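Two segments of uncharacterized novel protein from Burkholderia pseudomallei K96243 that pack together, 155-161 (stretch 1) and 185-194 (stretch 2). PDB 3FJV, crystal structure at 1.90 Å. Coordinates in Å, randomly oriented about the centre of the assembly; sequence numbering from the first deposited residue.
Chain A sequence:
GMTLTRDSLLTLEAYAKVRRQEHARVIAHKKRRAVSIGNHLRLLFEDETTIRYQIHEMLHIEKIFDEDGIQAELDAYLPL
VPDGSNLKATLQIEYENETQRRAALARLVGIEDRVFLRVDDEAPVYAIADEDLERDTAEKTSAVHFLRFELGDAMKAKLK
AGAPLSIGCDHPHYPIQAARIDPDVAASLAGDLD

Stretch 1 (155-161) MKAKLKA
Stretch 2, residues 185-194: VAASLAGDLD

Two lysines of stretch 1, one helical turn apart, hold the C-terminal end of stretch 2. K160 makes the shortest polar contact: its NZ donates to L193 O at 2.7 Å and to A190 O at 3.1 Å. A190 O also accepts the backbone N of L193 at 3.2 Å, within a type I beta turn running from A190 to L193, so one ammonium group bridges carbonyls from the first and last residues of that turn. The CA-to-CB bond of K160 points sideways, and the side chain (chi1 to chi4 m, t, t, m) brings NZ to the carbonyls. K156, fully extended after chi1 (m, t, t, t), forms a salt bridge to the terminal residue, NZ to D194 OD1 at 3.0 Å, with a weak hydrogen bond from NZ to D194 O at 3.4 Å. The CA-to-CB bond of D194 points away, but its p rotamer (chi1 78°) brings the carboxylate back to the lysine.

Apolar packing adjoins these polar links. The CA-to-CB bond of L159 points toward stretch 2, and the side chain is a t, p rotamer; its CD2 lies 3.6 Å from CD1 of L193 (m, t), its CG 4.0 Å from CB of A190, and its CD1 4.4 Å from CB of A186. A190 points its CB toward stretch 1 where the backbones come close, K160 CA lying 5.1 Å from A190 CA; the CA-to-CB bond of A186 points sideways. Further along, K156 CA lies 7.0 Å from L193 CA.

Residues 155-160 and 185-190 are helical, both continuing from earlier in the chain. Their axes approach to 9.5 Å, with N-to-C directions 131° apart. L193, the last residue of the turn, has an extended backbone (phi/psi -102/147°), and its CA-to-CB bond points toward stretch 1. The contact buries 424 Å², both sides summed.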

# COMPACT_ATOMS: atom_id res chain seq x y z
N MSE A 155 21.68 -1.13 -26.20
CA MSE A 155 20.26 -1.42 -26.04
C MSE A 155 19.35 -0.36 -26.58
O MSE A 155 18.35 -0.64 -27.23
CB MSE A 155 19.98 -1.63 -24.53
CG MSE A 155 20.70 -2.79 -23.95
SE MSE A 155 20.39 -2.72 -22.02
CE MSE A 155 21.91 -3.93 -21.53
N LYS A 156 19.72 0.91 -26.36
CA LYS A 156 18.96 1.98 -26.92
C LYS A 156 18.95 1.90 -28.47
O LYS A 156 17.91 2.12 -29.10
CB LYS A 156 19.52 3.34 -26.50
CG LYS A 156 19.26 3.77 -25.10
CD LYS A 156 19.73 5.22 -25.03
CE LYS A 156 19.85 5.75 -23.68
NZ LYS A 156 20.58 7.06 -23.74
N ALA A 157 20.10 1.63 -29.06
CA ALA A 157 20.19 1.58 -30.52
C ALA A 157 19.20 0.50 -31.05
O ALA A 157 18.41 0.73 -32.00
CB ALA A 157 21.62 1.25 -30.96
N LYS A 158 19.29 -0.68 -30.46
CA LYS A 158 18.55 -1.85 -30.96
C LYS A 158 17.06 -1.61 -30.76
O LYS A 158 16.31 -1.80 -31.67
CB LYS A 158 19.01 -3.17 -30.29
CG LYS A 158 20.35 -3.66 -30.81
CD LYS A 158 20.74 -4.95 -30.24
CE LYS A 158 21.96 -5.54 -30.93
NZ LYS A 158 22.18 -6.85 -30.21
N LEU A 159 16.67 -1.09 -29.60
CA LEU A 159 15.27 -0.82 -29.34
C LEU A 159 14.66 0.18 -30.33
O LEU A 159 13.58 -0.06 -30.94
CB LEU A 159 15.10 -0.34 -27.90
CG LEU A 159 13.70 -0.33 -27.36
CD1 LEU A 159 13.12 -1.75 -27.39
CD2 LEU A 159 13.68 0.30 -25.96
N LYS A 160 15.36 1.30 -30.53
CA LYS A 160 14.91 2.33 -31.51
C LYS A 160 14.89 1.80 -32.89
O LYS A 160 14.08 2.22 -33.69
CB LYS A 160 15.81 3.56 -31.45
CG LYS A 160 15.61 4.33 -30.16
CD LYS A 160 16.65 5.44 -29.98
CE LYS A 160 16.27 6.40 -28.86
NZ LYS A 160 15.03 7.23 -29.14
N ALA A 161 15.76 0.84 -33.17
CA ALA A 161 15.77 0.18 -34.44
C ALA A 161 14.66 -0.88 -34.59
O ALA A 161 14.60 -1.53 -35.61
CB ALA A 161 17.15 -0.43 -34.68
N VAL A 185 3.97 -1.59 -28.32
CA VAL A 185 4.37 -1.09 -27.01
C VAL A 185 5.88 -0.83 -26.97
O VAL A 185 6.32 0.23 -26.53
CB VAL A 185 3.95 -2.05 -25.86
CG1 VAL A 185 4.60 -1.61 -24.48
CG2 VAL A 185 2.38 -2.25 -25.79
N ALA A 186 6.69 -1.77 -27.45
CA ALA A 186 8.14 -1.51 -27.50
C ALA A 186 8.50 -0.26 -28.33
O ALA A 186 9.42 0.47 -27.99
CB ALA A 186 8.93 -2.78 -28.04
N ALA A 187 7.76 0.01 -29.39
CA ALA A 187 7.99 1.22 -30.22
C ALA A 187 7.71 2.51 -29.42
O ALA A 187 8.49 3.44 -29.47
CB ALA A 187 7.16 1.18 -31.53
N SER A 188 6.66 2.50 -28.62
CA SER A 188 6.35 3.62 -27.78
C SER A 188 7.44 3.86 -26.72
O SER A 188 7.87 5.01 -26.50
CB SER A 188 5.00 3.39 -27.11
OG SER A 188 4.68 4.45 -26.25
N LEU A 189 7.94 2.77 -26.15
CA LEU A 189 8.99 2.85 -25.13
C LEU A 189 10.30 3.41 -25.73
O LEU A 189 11.03 4.19 -25.07
CB LEU A 189 9.19 1.48 -24.45
CG LEU A 189 8.40 0.97 -23.22
CD1 LEU A 189 6.93 1.36 -23.23
CD2 LEU A 189 8.55 -0.59 -23.01
N ALA A 190 10.64 2.98 -26.92
CA ALA A 190 11.83 3.46 -27.59
C ALA A 190 11.86 5.01 -27.65
O ALA A 190 12.91 5.62 -27.48
CB ALA A 190 11.94 2.85 -29.01
N GLY A 191 10.69 5.62 -27.82
CA GLY A 191 10.58 7.05 -27.89
C GLY A 191 10.85 7.80 -26.60
O GLY A 191 11.06 9.00 -26.64
N ASP A 192 10.83 7.11 -25.46
CA ASP A 192 11.16 7.72 -24.18
C ASP A 192 12.67 8.01 -24.02
O ASP A 192 13.05 8.71 -23.07
CB ASP A 192 10.85 6.75 -23.03
CG ASP A 192 9.35 6.47 -22.83
OD1 ASP A 192 8.47 7.11 -23.49
OD2 ASP A 192 9.09 5.55 -22.00
N LEU A 193 13.49 7.37 -24.84
CA LEU A 193 14.94 7.31 -24.66
C LEU A 193 15.56 8.31 -25.64
O LEU A 193 15.04 8.51 -26.73
CB LEU A 193 15.46 5.91 -24.99
CG LEU A 193 14.91 4.78 -24.13
CD1 LEU A 193 15.12 3.47 -24.94
CD2 LEU A 193 15.55 4.80 -22.73
N ASP A 194 16.68 8.91 -25.23
CA ASP A 194 17.32 10.02 -25.94
C ASP A 194 18.61 9.46 -26.51
O ASP A 194 18.90 8.24 -26.40
CB ASP A 194 17.66 11.16 -24.93
CG ASP A 194 18.96 10.84 -24.11
OD1 ASP A 194 19.67 9.82 -24.39
OD2 ASP A 194 19.28 11.62 -23.19
OXT ASP A 194 19.40 10.24 -27.07